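Local structure of conserved hypothetical protein (Staphylococcus aureus subsp. aureus, 2AP3) at residues Lys80-Glu85 with Asp131-Tyr136; Lys138-Glu143 with Gln169-Leu174; Lys123-Leu128 with Asp179-Val184; Lys40-Leu45 with Asp76-Glu81. The protein is of unknown function but belongs to a family of putative cell-wall binding lipoproteins, so a role at the bacterial cell surface is plausible. All coordinates share one frame; numbering follows the deposited sequence.

Interaction 1 (Lys80-Glu85 with Asp131-Tyr136); sequences KEFEKE and DYAKAY
Phe82 meets Tyr132, Ala133 and Tyr136 in an aromatic contact between two antiparallel helices, near the middle of the helical bundle. Segment 80-85 lies on helix 61-96 and segment 131-136 on helix 109-150. Their axes stay 11.5 Å apart, and large rings span that gap. Phe82 leaves its helix toward the other, with CG anti to the backbone N (chi1 -173°). Tyr136 comes over one face of its ring. Tyr136 CD2 sits above the centre of the Phe82 ring, and the closest pair is Tyr136 CD2 to Phe82 CG at 3.6 Å. The stack is edge-to-face but strongly tilted, with the planes at 52°. The far edge of the Phe82 ring rests on Ala133, where CE2 lies 3.7 Å from Ala133 CB. Tyr132 adds a looser contact, its CE2 being 4.0 Å from Phe82 CE1.

Polar groups border this patch. Glu85 OE2 approaches the edge of the Tyr132 ring, 3.5 Å from CE2, and is also hydrogen-bonded to His129. The other oxygen, Glu85 OE1, accepts a hydrogen bond of 2.7 Å from a water that also bonds Tyr132 OH. No direct hydrogen bond joins the two segments. The buried Phe82 ring is therefore held by shape and ring contacts, while water carries the polar link beside it. Both oxygens of Glu85 have partners, which would favour the charged carboxylate.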
# COMPACT_ATOMS: atom_id res chain seq x y z
N LYS A 80 11.91 6.84 1.24
CA LYS A 80 12.48 6.61 -0.08
C LYS A 80 12.08 5.21 -0.57
O LYS A 80 11.63 5.03 -1.72
CB LYS A 80 14.00 6.77 -0.04
CG LYS A 80 14.71 6.59 -1.38
CD LYS A 80 14.18 7.54 -2.45
CE LYS A 80 14.47 9.00 -2.07
NZ LYS A 80 13.92 10.01 -3.05
N GLU A 81 12.24 4.21 0.29
CA GLU A 81 11.83 2.86 -0.08
C GLU A 81 10.33 2.82 -0.41
O GLU A 81 9.92 2.19 -1.39
CB GLU A 81 12.22 1.87 1.04
CG GLU A 81 12.05 0.40 0.68
CD GLU A 81 12.83 -0.05 -0.56
OE1 GLU A 81 13.92 0.48 -0.89
OE2 GLU A 81 12.34 -1.01 -1.18
N PHE A 82 9.51 3.53 0.37
CA PHE A 82 8.07 3.53 0.11
C PHE A 82 7.70 4.10 -1.26
O PHE A 82 6.69 3.71 -1.82
CB PHE A 82 7.32 4.22 1.24
CG PHE A 82 5.84 4.12 1.15
CD1 PHE A 82 5.20 2.89 1.33
CD2 PHE A 82 5.07 5.23 0.88
CE1 PHE A 82 3.81 2.81 1.27
CE2 PHE A 82 3.67 5.15 0.80
CZ PHE A 82 3.06 3.93 0.99
N GLU A 83 8.52 5.00 -1.79
CA GLU A 83 8.28 5.54 -3.14
C GLU A 83 8.10 4.41 -4.15
O GLU A 83 7.30 4.55 -5.09
CB GLU A 83 9.46 6.40 -3.61
CG GLU A 83 9.61 7.70 -2.85
CD GLU A 83 10.69 8.61 -3.44
OE1 GLU A 83 10.93 8.57 -4.68
OE2 GLU A 83 11.32 9.37 -2.67
N LYS A 84 8.87 3.34 -4.00
CA LYS A 84 8.78 2.21 -4.93
C LYS A 84 7.38 1.59 -4.91
O LYS A 84 6.87 1.17 -5.95
CB LYS A 84 9.86 1.15 -4.64
CG LYS A 84 11.29 1.63 -4.85
CD LYS A 84 12.25 0.61 -4.26
CE LYS A 84 13.68 1.10 -4.27
NZ LYS A 84 14.63 0.09 -3.68
N GLU A 85 6.76 1.52 -3.73
CA GLU A 85 5.37 1.01 -3.62
C GLU A 85 4.41 1.97 -4.31
O GLU A 85 3.54 1.56 -5.07
CB GLU A 85 4.97 0.77 -2.15
CG GLU A 85 3.47 0.41 -2.00
CD GLU A 85 3.09 -0.07 -0.60
OE1 GLU A 85 4.00 -0.49 0.17
OE2 GLU A 85 1.88 0.02 -0.26
N ASP A 131 -4.99 7.03 -0.22
CA ASP A 131 -5.28 7.45 1.16
C ASP A 131 -4.26 6.82 2.11
O ASP A 131 -3.71 7.48 3.00
CB ASP A 131 -6.67 6.99 1.57
CG ASP A 131 -7.78 7.70 0.84
OD1 ASP A 131 -7.54 8.77 0.23
OD2 ASP A 131 -8.93 7.19 0.88
N TYR A 132 -4.02 5.53 1.92
CA TYR A 132 -3.03 4.80 2.74
C TYR A 132 -1.61 5.42 2.61
O TYR A 132 -0.92 5.67 3.62
CB TYR A 132 -3.07 3.30 2.39
CG TYR A 132 -1.89 2.52 2.92
CD1 TYR A 132 -1.78 2.21 4.27
CD2 TYR A 132 -0.85 2.11 2.07
CE1 TYR A 132 -0.70 1.51 4.76
CE2 TYR A 132 0.26 1.41 2.55
CZ TYR A 132 0.32 1.11 3.91
OH TYR A 132 1.39 0.41 4.43
N ALA A 133 -1.18 5.66 1.37
CA ALA A 133 0.14 6.26 1.13
C ALA A 133 0.25 7.63 1.81
O ALA A 133 1.26 7.94 2.43
CB ALA A 133 0.40 6.39 -0.36
N LYS A 134 -0.79 8.45 1.69
CA LYS A 134 -0.79 9.76 2.35
C LYS A 134 -0.63 9.59 3.87
O LYS A 134 0.14 10.30 4.52
CB LYS A 134 -2.08 10.53 2.04
CG LYS A 134 -2.04 12.01 2.43
CD LYS A 134 -3.30 12.74 1.93
CE LYS A 134 -3.44 14.13 2.50
NZ LYS A 134 -2.29 15.03 2.16
N ALA A 135 -1.36 8.64 4.44
CA ALA A 135 -1.35 8.44 5.90
C ALA A 135 0.02 7.89 6.36
O ALA A 135 0.53 8.29 7.41
CB ALA A 135 -2.47 7.49 6.31
N TYR A 136 0.60 6.99 5.58
CA TYR A 136 1.89 6.43 5.93
C TYR A 136 2.96 7.52 5.89
O TYR A 136 3.73 7.69 6.85
CB TYR A 136 2.26 5.27 5.00
CG TYR A 136 3.64 4.72 5.31
CD1 TYR A 136 3.87 4.02 6.49
CD2 TYR A 136 4.72 4.98 4.46
CE1 TYR A 136 5.15 3.55 6.81
CE2 TYR A 136 6.03 4.50 4.78
CZ TYR A 136 6.21 3.78 5.94
OH TYR A 136 7.49 3.32 6.26
O HOH W 1 3.42 -0.38 2.80

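Interaction 2 (Lys138-Glu143 with Gln169-Leu174); sequences KAVNSE and QNYKKL
Ala139 CB lies over one face of the Tyr171 ring, offset toward the rim at CZ. This is a CH-pi contact, with CB 3.9 Å from the ring centroid and 17° off the ring normal. At the ring edge stands Glu143, whose side chain crosses Tyr171 at about a right angle. Tyr171 OH donates to Glu143 OE2 over 2.8 Å, from above the carboxylate plane (52° out of it). Glu143 OE1 forms a salt bridge with Arg78 of helix 61-96.

Asn170 CB is directed at the other helix and packs on Ala139 CA at 3.9 Å. Its ND2 donates to Ser142 OG over 3.1 Å, with the acceptor close to the amide plane. Ser142 OG stands between the backbone N and the carbonyl carbon (chi1 67°) and itself donates to Ala139 O, 2.6 Å away. Lys138 crosses Asn170 at about a right angle, its CE 3.1 Å from Asn170 OD1. Lys138 NZ and Lys173 NZ, 4.4 Å apart on exposed residues, probably repel.

Small Ala139 lets the antiparallel helices come close. Two relays run beside it: Asn170 ND2 to Ser142 to Ala139 O, and Tyr171 to Glu143 to Arg78. The hydroxyl and Arg78 probably favour a charged Glu143.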
# COMPACT_ATOMS: atom_id res chain seq x y z
N LYS A 138 2.61 10.74 6.15
CA LYS A 138 2.37 11.72 7.20
C LYS A 138 2.97 11.20 8.51
O LYS A 138 3.64 11.92 9.24
CB LYS A 138 0.87 11.99 7.35
CG LYS A 138 0.57 13.11 8.29
CD LYS A 138 -0.92 13.21 8.51
CE LYS A 138 -1.25 14.23 9.55
NZ LYS A 138 -1.06 15.58 9.00
N ALA A 139 2.72 9.92 8.78
CA ALA A 139 3.22 9.32 10.03
C ALA A 139 4.76 9.35 10.08
O ALA A 139 5.35 9.83 11.06
CB ALA A 139 2.69 7.91 10.17
N VAL A 140 5.42 8.87 9.03
CA VAL A 140 6.90 8.80 9.01
C VAL A 140 7.51 10.19 9.02
O VAL A 140 8.47 10.46 9.76
CB VAL A 140 7.43 7.97 7.82
CG1 VAL A 140 8.94 7.94 7.83
CG2 VAL A 140 6.88 6.57 7.89
N ASN A 141 6.89 11.11 8.28
CA ASN A 141 7.33 12.49 8.35
C ASN A 141 7.19 13.09 9.75
O ASN A 141 8.05 13.86 10.15
CB ASN A 141 6.63 13.33 7.29
CG ASN A 141 7.29 13.19 5.92
OD1 ASN A 141 6.67 12.76 4.92
ND2 ASN A 141 8.56 13.54 5.87
N SER A 142 6.14 12.72 10.50
CA SER A 142 5.98 13.26 11.87
C SER A 142 7.03 12.70 12.85
O SER A 142 7.42 13.38 13.81
CB SER A 142 4.55 13.06 12.39
OG SER A 142 4.30 11.70 12.58
N GLU A 143 7.55 11.51 12.54
CA GLU A 143 8.69 10.95 13.29
C GLU A 143 9.92 11.80 12.98
O GLU A 143 10.63 12.24 13.89
CB GLU A 143 8.92 9.48 12.93
CG GLU A 143 7.83 8.56 13.54
CD GLU A 143 7.79 7.13 13.03
OE1 GLU A 143 8.36 6.82 11.98
OE2 GLU A 143 7.11 6.30 13.70
N GLN A 169 -1.25 10.22 16.96
CA GLN A 169 -2.52 10.48 16.28
C GLN A 169 -2.43 10.05 14.81
O GLN A 169 -3.38 9.48 14.23
CB GLN A 169 -2.91 11.96 16.36
CG GLN A 169 -4.30 12.22 15.79
CD GLN A 169 -5.33 11.24 16.32
OE1 GLN A 169 -5.55 11.15 17.54
NE2 GLN A 169 -5.97 10.49 15.42
N ASN A 170 -1.27 10.31 14.22
CA ASN A 170 -1.03 9.92 12.84
C ASN A 170 -1.06 8.43 12.65
O ASN A 170 -1.54 7.94 11.62
CB ASN A 170 0.28 10.53 12.34
CG ASN A 170 0.20 12.03 12.24
OD1 ASN A 170 -0.89 12.61 12.22
ND2 ASN A 170 1.36 12.67 12.18
N TYR A 171 -0.58 7.70 13.66
CA TYR A 171 -0.63 6.24 13.59
C TYR A 171 -2.05 5.69 13.80
O TYR A 171 -2.39 4.67 13.21
CB TYR A 171 0.41 5.58 14.50
CG TYR A 171 1.75 5.50 13.81
CD1 TYR A 171 1.94 4.62 12.76
CD2 TYR A 171 2.79 6.35 14.15
CE1 TYR A 171 3.16 4.56 12.08
CE2 TYR A 171 4.00 6.30 13.49
CZ TYR A 171 4.18 5.39 12.45
OH TYR A 171 5.39 5.33 11.78
N LYS A 172 -2.86 6.39 14.59
CA LYS A 172 -4.27 6.01 14.79
C LYS A 172 -4.97 6.11 13.45
O LYS A 172 -5.70 5.21 13.04
CB LYS A 172 -4.99 6.90 15.80
CG LYS A 172 -4.69 6.60 17.28
CD LYS A 172 -5.52 7.49 18.17
CE LYS A 172 -4.94 7.56 19.60
NZ LYS A 172 -5.54 6.58 20.55
N LYS A 173 -4.73 7.22 12.76
CA LYS A 173 -5.30 7.44 11.45
C LYS A 173 -4.78 6.43 10.42
O LYS A 173 -5.55 5.95 9.57
CB LYS A 173 -5.02 8.86 11.01
CG LYS A 173 -5.70 9.93 11.85
CD LYS A 173 -5.76 11.24 11.06
CE LYS A 173 -4.39 11.91 10.90
NZ LYS A 173 -4.34 12.68 9.61
N LEU A 174 -3.49 6.11 10.48
CA LEU A 174 -2.92 5.14 9.55
C LEU A 174 -3.59 3.77 9.74
O LEU A 174 -3.89 3.09 8.75
CB LEU A 174 -1.40 5.05 9.68
CG LEU A 174 -0.66 3.97 8.88
CD1 LEU A 174 -0.90 4.13 7.37
CD2 LEU A 174 0.82 3.95 9.25

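Interaction 3 (Lys123-Leu128 with Asp179-Val184); sequences KEKYKL and DKYTKV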
# COMPACT_ATOMS: atom_id res chain seq x y z
N LYS A 123 -11.10 -0.06 -8.87
CA LYS A 123 -11.03 1.41 -8.77
C LYS A 123 -10.95 1.88 -7.31
O LYS A 123 -10.15 2.74 -6.97
CB LYS A 123 -12.22 2.08 -9.50
CG LYS A 123 -12.05 2.08 -11.00
CD LYS A 123 -13.38 2.10 -11.75
CE LYS A 123 -13.13 1.85 -13.23
NZ LYS A 123 -14.38 1.76 -14.05
N GLU A 124 -11.77 1.29 -6.44
CA GLU A 124 -11.75 1.65 -5.02
C GLU A 124 -10.40 1.28 -4.39
O GLU A 124 -9.90 2.00 -3.50
CB GLU A 124 -12.92 0.99 -4.27
CG GLU A 124 -13.16 1.58 -2.88
CD GLU A 124 -13.01 3.10 -2.86
OE1 GLU A 124 -13.83 3.81 -3.48
OE2 GLU A 124 -12.06 3.60 -2.22
N LYS A 125 -9.81 0.17 -4.85
CA LYS A 125 -8.49 -0.27 -4.36
C LYS A 125 -7.46 0.82 -4.58
O LYS A 125 -6.73 1.21 -3.66
CB LYS A 125 -8.03 -1.56 -5.06
CG LYS A 125 -6.57 -1.97 -4.73
CD LYS A 125 -6.03 -3.09 -5.65
CE LYS A 125 -4.51 -3.27 -5.53
NZ LYS A 125 -3.99 -4.43 -6.34
N TYR A 126 -7.38 1.32 -5.81
CA TYR A 126 -6.40 2.35 -6.14
C TYR A 126 -6.62 3.64 -5.37
O TYR A 126 -5.66 4.28 -4.95
CB TYR A 126 -6.34 2.57 -7.65
CG TYR A 126 -5.93 1.32 -8.39
CD1 TYR A 126 -4.75 0.64 -8.07
CD2 TYR A 126 -6.70 0.83 -9.45
CE1 TYR A 126 -4.37 -0.51 -8.76
CE2 TYR A 126 -6.32 -0.32 -10.15
CZ TYR A 126 -5.16 -0.98 -9.79
OH TYR A 126 -4.78 -2.11 -10.48
N LYS A 127 -7.89 4.01 -5.16
CA LYS A 127 -8.18 5.20 -4.38
C LYS A 127 -7.78 5.02 -2.91
O LYS A 127 -7.18 5.91 -2.30
CB LYS A 127 -9.67 5.56 -4.50
CG LYS A 127 -10.02 6.87 -3.81
CD LYS A 127 -11.49 7.21 -3.88
CE LYS A 127 -11.81 8.34 -2.92
NZ LYS A 127 -13.27 8.67 -2.91
N LEU A 128 -8.10 3.87 -2.35
CA LEU A 128 -7.76 3.63 -0.95
C LEU A 128 -6.25 3.51 -0.77
O LEU A 128 -5.73 3.87 0.28
CB LEU A 128 -8.50 2.42 -0.39
CG LEU A 128 -9.93 2.65 0.10
CD1 LEU A 128 -10.56 1.31 0.47
CD2 LEU A 128 -9.95 3.61 1.30
N ASP A 179 -6.61 -0.63 7.71
CA ASP A 179 -7.76 -1.55 7.88
C ASP A 179 -8.73 -1.50 6.69
O ASP A 179 -9.21 -2.54 6.20
CB ASP A 179 -8.55 -1.26 9.18
CG ASP A 179 -7.87 -1.79 10.45
OD1 ASP A 179 -6.79 -2.41 10.34
OD2 ASP A 179 -8.43 -1.58 11.56
N LYS A 180 -9.06 -0.30 6.25
CA LYS A 180 -9.96 -0.13 5.10
C LYS A 180 -9.34 -0.71 3.83
O LYS A 180 -10.04 -1.29 2.99
CB LYS A 180 -10.28 1.35 4.90
CG LYS A 180 -11.15 1.96 5.98
CD LYS A 180 -11.75 3.27 5.50
CE LYS A 180 -12.88 3.73 6.41
NZ LYS A 180 -12.41 4.20 7.75
N TYR A 181 -8.03 -0.54 3.67
CA TYR A 181 -7.34 -1.02 2.48
C TYR A 181 -7.31 -2.55 2.47
O TYR A 181 -7.57 -3.18 1.45
CB TYR A 181 -5.91 -0.44 2.38
CG TYR A 181 -5.22 -0.80 1.08
CD1 TYR A 181 -5.74 -0.38 -0.14
CD2 TYR A 181 -4.04 -1.54 1.07
CE1 TYR A 181 -5.12 -0.70 -1.33
CE2 TYR A 181 -3.41 -1.87 -0.11
CZ TYR A 181 -3.96 -1.45 -1.31
OH TYR A 181 -3.34 -1.76 -2.48
N THR A 182 -6.99 -3.15 3.62
CA THR A 182 -6.98 -4.61 3.73
C THR A 182 -8.37 -5.16 3.42
O THR A 182 -8.50 -6.18 2.71
CB THR A 182 -6.45 -5.06 5.11
OG1 THR A 182 -5.11 -4.59 5.28
CG2 THR A 182 -6.45 -6.59 5.22
N LYS A 183 -9.41 -4.48 3.92
CA LYS A 183 -10.79 -4.82 3.57
C LYS A 183 -11.03 -4.82 2.06
O LYS A 183 -11.69 -5.74 1.54
CB LYS A 183 -11.80 -3.89 4.25
CG LYS A 183 -12.15 -4.27 5.68
CD LYS A 183 -13.52 -3.71 6.02
CE LYS A 183 -13.89 -3.93 7.48
NZ LYS A 183 -15.24 -3.37 7.77
N VAL A 184 -10.51 -3.82 1.34
CA VAL A 184 -10.79 -3.72 -0.10
C VAL A 184 -10.04 -4.80 -0.88
O VAL A 184 -10.55 -5.31 -1.88
CB VAL A 184 -10.53 -2.29 -0.69
CG1 VAL A 184 -9.04 -1.99 -0.79
CG2 VAL A 184 -11.19 -2.16 -2.06
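Leu128 and Val184 form the apolar centre of this contact. Leu128 CD1 lies 3.8 Å from Val184 CB, and the two side chains meet at a slant. The same methyl touches the backbone of the other helix, 3.7 Å from Lys180 O. Val184 also leans on the backbone of Lys125, with CG2 3.9 Å from Lys125 N. Val184 CG1 lies between its backbone N and carbonyl carbon (chi1 73°), which puts it by Leu128 CD1.

Tyr181 makes the edge contacts. Its CD1 is 3.9 Å from Leu128 CB. Next along the rim, CE1 lies 3.4 Å from Lys125 O, which sits in the ring plane. The ring also forms an edge-to-face pair with His129.

The long Lys125 chain supplies aliphatic packing. It is extended beyond CG and passes the end of the tyrosine, with CE 3.6 Å from Tyr181 OH. Its charged NZ continues to a salt bridge with Glu32.

No hydrogen bond joins the two segments. Their axes approach to 9.5 Å and run at 158°, so the helices are antiparallel with a modest crossing. Apolar side chains on the inner side, with lysine chains flanking them, are characteristic of neighbouring helices in an elongated antiparallel helical bundle. Here they join helix 109-150 to helix 157-195.

Interaction 4 (Lys40-Leu45 with Asp76-Glu81); sequences KKIAEL and DDRLKE
Leu45 packs against Asp77 and Arg78 where helix 33-50 runs beside helix 61-96. Its CB points at the other helix and lies 3.6 Å from Arg78 CG. CG is anti to its own carbonyl carbon (chi1 -75°). From there the two methyls divide the work. CD1 reaches Arg78 CG as well, and the carbonyl oxygen Asp77 O at 3.9 Å. CD2 turns to the side chain of Asp77, 3.9 Å from its CB. The leucine therefore straddles two neighbouring residues of segment 76-81. It slides past Arg78 in the opposite direction and crosses Asp77 at about a right angle.

The polar ends of these partners have other work. Asp77 OD2 pairs with Lys73. Arg78 NE bonds Asn74 OD1. Leu45 thus meets the carbon parts of charged residues.

One turn earlier, Ile42 CG1 lies 3.8 Å from Glu81 CG. Its CD1 is directed to the backbone, 4.0 Å from Arg78 O. The bend of Glu81 at chi2 (57°) sets its CD by Lys41 CB, and Glu81 OE2 is 3.7 Å from that CB. The Lys41 ammonium stays apart from that oxygen, with NZ and Glu81 OE2 separated by 5.4 Å. Glu81 OE1 forms a salt bridge with Lys84.

There is no hydrogen bond between the segments. The axes are 9.6 Å apart and almost exactly antiparallel, at 174°. Ile42 and Leu45, three residues apart, line one side of their helix. Such spacing is typical of amphipathic helices packed side by side in an antiparallel bundle, here near its surface.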
# COMPACT_ATOMS: atom_id res chain seq x y z
N LYS A 40 9.36 -5.81 2.93
CA LYS A 40 10.47 -6.44 3.65
C LYS A 40 11.58 -5.44 3.98
O LYS A 40 12.13 -5.44 5.07
CB LYS A 40 11.03 -7.62 2.88
CG LYS A 40 10.08 -8.79 2.85
CD LYS A 40 10.66 -9.91 2.00
CE LYS A 40 9.61 -10.98 1.72
NZ LYS A 40 10.29 -12.18 1.13
N LYS A 41 11.90 -4.57 3.02
CA LYS A 41 12.99 -3.62 3.21
C LYS A 41 12.60 -2.59 4.28
O LYS A 41 13.41 -2.22 5.12
CB LYS A 41 13.30 -2.92 1.89
CG LYS A 41 13.99 -3.84 0.88
CD LYS A 41 15.46 -4.04 1.18
CE LYS A 41 16.02 -5.24 0.40
NZ LYS A 41 15.75 -5.21 -1.07
N ILE A 42 11.35 -2.14 4.25
CA ILE A 42 10.87 -1.22 5.28
C ILE A 42 10.83 -1.91 6.64
O ILE A 42 11.23 -1.31 7.65
CB ILE A 42 9.53 -0.57 4.89
CG1 ILE A 42 9.78 0.40 3.73
CG2 ILE A 42 8.92 0.19 6.09
CD1 ILE A 42 8.47 0.95 3.16
N ALA A 43 10.46 -3.18 6.67
CA ALA A 43 10.49 -3.92 7.95
C ALA A 43 11.91 -3.99 8.54
O ALA A 43 12.11 -3.82 9.75
CB ALA A 43 9.88 -5.31 7.80
N GLU A 44 12.90 -4.23 7.68
CA GLU A 44 14.29 -4.21 8.12
C GLU A 44 14.66 -2.83 8.68
O GLU A 44 15.29 -2.74 9.74
CB GLU A 44 15.23 -4.61 6.99
CG GLU A 44 15.02 -6.03 6.46
CD GLU A 44 15.63 -7.12 7.33
OE1 GLU A 44 16.39 -6.78 8.26
OE2 GLU A 44 15.35 -8.31 7.06
N LEU A 45 14.21 -1.77 8.00
CA LEU A 45 14.48 -0.42 8.47
C LEU A 45 13.80 -0.13 9.81
O LEU A 45 14.39 0.52 10.68
CB LEU A 45 14.05 0.59 7.41
CG LEU A 45 15.01 0.67 6.22
CD1 LEU A 45 14.32 1.35 5.03
CD2 LEU A 45 16.30 1.39 6.60
N ASP A 76 14.06 9.15 6.42
CA ASP A 76 14.27 9.38 4.97
C ASP A 76 14.33 8.06 4.19
O ASP A 76 13.76 7.95 3.10
CB ASP A 76 15.53 10.22 4.69
CG ASP A 76 15.40 11.63 5.16
OD1 ASP A 76 14.27 12.16 5.24
OD2 ASP A 76 16.46 12.24 5.45
N ASP A 77 15.01 7.08 4.76
CA ASP A 77 15.24 5.82 4.07
C ASP A 77 13.92 5.08 3.90
O ASP A 77 13.66 4.47 2.86
CB ASP A 77 16.21 4.94 4.88
CG ASP A 77 17.64 5.41 4.80
OD1 ASP A 77 17.96 6.28 3.96
OD2 ASP A 77 18.44 4.90 5.63
N ARG A 78 13.08 5.12 4.93
CA ARG A 78 11.79 4.45 4.85
C ARG A 78 10.89 5.13 3.83
O ARG A 78 10.27 4.48 3.00
CB ARG A 78 11.13 4.39 6.23
CG ARG A 78 11.82 3.37 7.13
CD ARG A 78 11.19 3.32 8.53
NE ARG A 78 11.46 4.51 9.34
CZ ARG A 78 10.54 5.17 10.04
NH1 ARG A 78 9.27 4.78 10.05
NH2 ARG A 78 10.91 6.23 10.75
N LEU A 79 10.86 6.46 3.85
CA LEU A 79 10.10 7.17 2.83
C LEU A 79 10.60 6.91 1.41
O LEU A 79 9.80 6.75 0.46
CB LEU A 79 10.13 8.67 3.12
CG LEU A 79 9.34 9.10 4.34
CD1 LEU A 79 9.73 10.52 4.79
CD2 LEU A 79 7.79 9.00 4.10
N LYS A 80 11.91 6.84 1.24
CA LYS A 80 12.48 6.61 -0.08
C LYS A 80 12.08 5.21 -0.57
O LYS A 80 11.63 5.03 -1.72
CB LYS A 80 14.00 6.77 -0.04
CG LYS A 80 14.71 6.59 -1.38
CD LYS A 80 14.18 7.54 -2.45
CE LYS A 80 14.47 9.00 -2.07
NZ LYS A 80 13.92 10.01 -3.05
N GLU A 81 12.24 4.21 0.29
CA GLU A 81 11.83 2.86 -0.08
C GLU A 81 10.33 2.82 -0.41
O GLU A 81 9.92 2.19 -1.39
CB GLU A 81 12.22 1.87 1.04
CG GLU A 81 12.05 0.40 0.68
CD GLU A 81 12.83 -0.05 -0.56
OE1 GLU A 81 13.92 0.48 -0.89
OE2 GLU A 81 12.34 -1.01 -1.18

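Interactions 1, 2 and 3 are partly buried, interaction 1 lying nearest the centre of the chain; interaction 4 is a surface contact. Interactions 2 and 3 hold the same pair, helix 109-150 and helix 157-195, with centres about 19 Å apart. Interactions 1 and 4 share helix 61-96, including Lys80 and Glu81. Tyr136 of interaction 1 touches Ile42 and Arg78 of interaction 4, and Leu174 of interaction 2 packs on Tyr132 and Ala135. Arg78 and Glu143 link interactions 4 and 2 by a salt bridge. Chemistry differs: rings and a water in interaction 1, direct hydrogen bonds in interaction 2, apolar contacts with a tyrosine edge in interaction 3, carbon parts of charged residues in interaction 4.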